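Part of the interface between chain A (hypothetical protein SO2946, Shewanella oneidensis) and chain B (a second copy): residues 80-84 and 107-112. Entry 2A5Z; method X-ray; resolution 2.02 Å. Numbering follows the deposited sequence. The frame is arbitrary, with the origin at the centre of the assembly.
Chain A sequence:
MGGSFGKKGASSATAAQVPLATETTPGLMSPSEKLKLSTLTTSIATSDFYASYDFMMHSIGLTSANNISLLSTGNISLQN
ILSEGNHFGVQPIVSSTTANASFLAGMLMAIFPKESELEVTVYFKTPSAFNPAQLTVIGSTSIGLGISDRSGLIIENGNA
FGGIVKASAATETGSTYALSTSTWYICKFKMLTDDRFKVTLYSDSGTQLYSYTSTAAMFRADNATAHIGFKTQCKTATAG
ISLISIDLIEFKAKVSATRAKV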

# COMPACT_ATOMS: atom_id res chain seq x y z
N ASN A 80 2.58 -20.73 -3.00
CA ASN A 80 2.57 -20.23 -1.64
C ASN A 80 3.84 -19.48 -1.30
O ASN A 80 4.94 -19.88 -1.69
CB ASN A 80 2.37 -21.38 -0.64
CG ASN A 80 0.93 -21.78 -0.51
OD1 ASN A 80 0.57 -22.93 -0.75
ND2 ASN A 80 0.08 -20.82 -0.14
N ILE A 81 3.68 -18.39 -0.56
CA ILE A 81 4.82 -17.64 -0.05
C ILE A 81 5.59 -18.53 0.94
O ILE A 81 4.98 -19.28 1.72
CB ILE A 81 4.37 -16.31 0.62
CG1 ILE A 81 3.64 -15.40 -0.38
CG2 ILE A 81 5.56 -15.61 1.29
CD1 ILE A 81 4.45 -14.95 -1.60
N LEU A 82 6.91 -18.47 0.86
CA LEU A 82 7.78 -19.15 1.82
C LEU A 82 9.00 -18.31 2.15
O LEU A 82 9.25 -17.27 1.51
CB LEU A 82 8.21 -20.53 1.29
CG LEU A 82 8.71 -20.68 -0.15
CD1 LEU A 82 10.19 -20.37 -0.28
CD2 LEU A 82 8.44 -22.09 -0.62
N SER A 83 9.75 -18.74 3.16
CA SER A 83 11.08 -18.20 3.44
C SER A 83 12.11 -19.33 3.43
O SER A 83 11.75 -20.50 3.63
CB SER A 83 11.11 -17.44 4.77
OG SER A 83 10.33 -16.26 4.70
N GLU A 84 13.37 -18.98 3.20
CA GLU A 84 14.43 -19.96 2.97
C GLU A 84 15.75 -19.35 3.42
O GLU A 84 16.26 -18.44 2.78
CB GLU A 84 14.49 -20.24 1.47
CG GLU A 84 15.22 -21.50 1.04
CD GLU A 84 14.99 -21.77 -0.44
OE1 GLU A 84 15.97 -22.01 -1.17
OE2 GLU A 84 13.81 -21.69 -0.88
N MSE B 107 -1.82 -12.05 8.64
CA MSE B 107 -0.69 -12.32 7.75
C MSE B 107 -0.46 -13.82 7.65
O MSE B 107 -1.01 -14.61 8.45
CB MSE B 107 0.58 -11.60 8.23
CG MSE B 107 0.48 -10.06 8.22
SE MSE B 107 2.05 -9.20 8.51
CE MSE B 107 2.95 -9.67 7.04
N LEU B 108 0.32 -14.22 6.65
CA LEU B 108 0.72 -15.61 6.46
C LEU B 108 1.65 -16.07 7.57
O LEU B 108 2.51 -15.30 8.03
CB LEU B 108 1.40 -15.80 5.10
CG LEU B 108 0.61 -15.50 3.82
CD1 LEU B 108 1.60 -15.40 2.67
CD2 LEU B 108 -0.45 -16.56 3.52
N MSE B 109 1.48 -17.32 7.99
CA MSE B 109 2.23 -17.91 9.10
C MSE B 109 3.65 -18.33 8.70
O MSE B 109 4.55 -18.39 9.56
CB MSE B 109 1.47 -19.12 9.67
CG MSE B 109 0.05 -18.78 10.22
SE MSE B 109 -0.72 -20.12 11.17
CE MSE B 109 0.42 -20.16 12.54
N ALA B 110 3.85 -18.59 7.41
CA ALA B 110 5.17 -19.01 6.90
C ALA B 110 6.21 -17.94 7.16
O ALA B 110 7.39 -18.23 7.33
CB ALA B 110 5.10 -19.33 5.41
N ILE B 111 5.78 -16.68 7.21
CA ILE B 111 6.73 -15.60 7.44
C ILE B 111 6.99 -15.33 8.93
O ILE B 111 7.89 -14.55 9.27
CB ILE B 111 6.38 -14.33 6.60
CG1 ILE B 111 5.39 -13.41 7.31
CG2 ILE B 111 5.90 -14.69 5.17
CD1 ILE B 111 6.04 -12.10 7.69
N PHE B 112 6.23 -16.00 9.80
CA PHE B 112 6.51 -15.99 11.24
C PHE B 112 6.73 -17.42 11.77
O PHE B 112 5.84 -17.99 12.41
CB PHE B 112 5.42 -15.26 12.03
CG PHE B 112 5.15 -13.85 11.54
CD1 PHE B 112 6.06 -12.83 11.78
CD2 PHE B 112 3.99 -13.56 10.83
CE1 PHE B 112 5.83 -11.53 11.32
CE2 PHE B 112 3.74 -12.26 10.37
CZ PHE B 112 4.66 -11.24 10.61
O HOH W 1 9.95 -16.01 7.48

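Chain B meets chain A here through three residues, L108(B), A110(B) and I111(B), and no direct hydrogen bond joins the two stretches. The contact is small, 220 Å² summed over both sides, and is mostly a matter of fitting hydrocarbon against hydrocarbon and against backbone.

M107(B), a selenomethionine, is out of reach of the other stretch, so the contact begins at L108(B). Its CA-to-CB bond points toward chain A, and its chi1 m, chi2 t rotamer brings CD1 to within 3.6 Å of CB of I81(A). It engages the isoleucine at its branch point rather than at its tip. I81(A) also starts out toward chain B, but the end of its side chain leads away; in the m, m rotamer CD1 of I81(A) lies 5.2 Å from CD1 of L108(B), while CG1 of I81(A) is still 3.7 Å from that same CD1 of L108(B). Both residues are buried in the assembly.

M109(B), also selenomethionine, makes no contact across the stretches, but its carbonyl O accepts a hydrogen bond from N of F112(B) at 2.9 Å, closing a turn over residues with helical phi/psi.

That turn carries A110(B), whose methyl points toward chain A. CB lies 3.7 Å from O of I81(A) and 4.5 Å from CA of L82(A), so this short side chain rests on backbone. The CA atoms of L82(A) and A110(B) are 5.7 Å apart. L82(A) turns its own side chain away, which leaves its main chain facing the alanine. A methyl against a carbonyl oxygen is a van der Waals contact, and its lesson is one of shape: a methyl is what occupies the space between two backbones this close.

I111(B) leaves its backbone sideways to chain A, and its end leads away, yet CG2 still reaches CG2 of I81(A) at 4.0 Å. I81(A) thus packs against two apolar side chains of chain B, while its carbonyl meets the alanine between them in sequence.

The polar part of the contact runs through water. OG of S83(A) is 4.4 Å from O of A110(B), too far for a direct bond, and water 1, set to one side of the line between them, bridges them. It lies 2.8 Å from OG of S83(A) and donates weak hydrogen bonds to O of A110(B) at 3.4 Å and O of I111(B) at 3.1 Å. One serine thereby reaches two carbonyls at the turn.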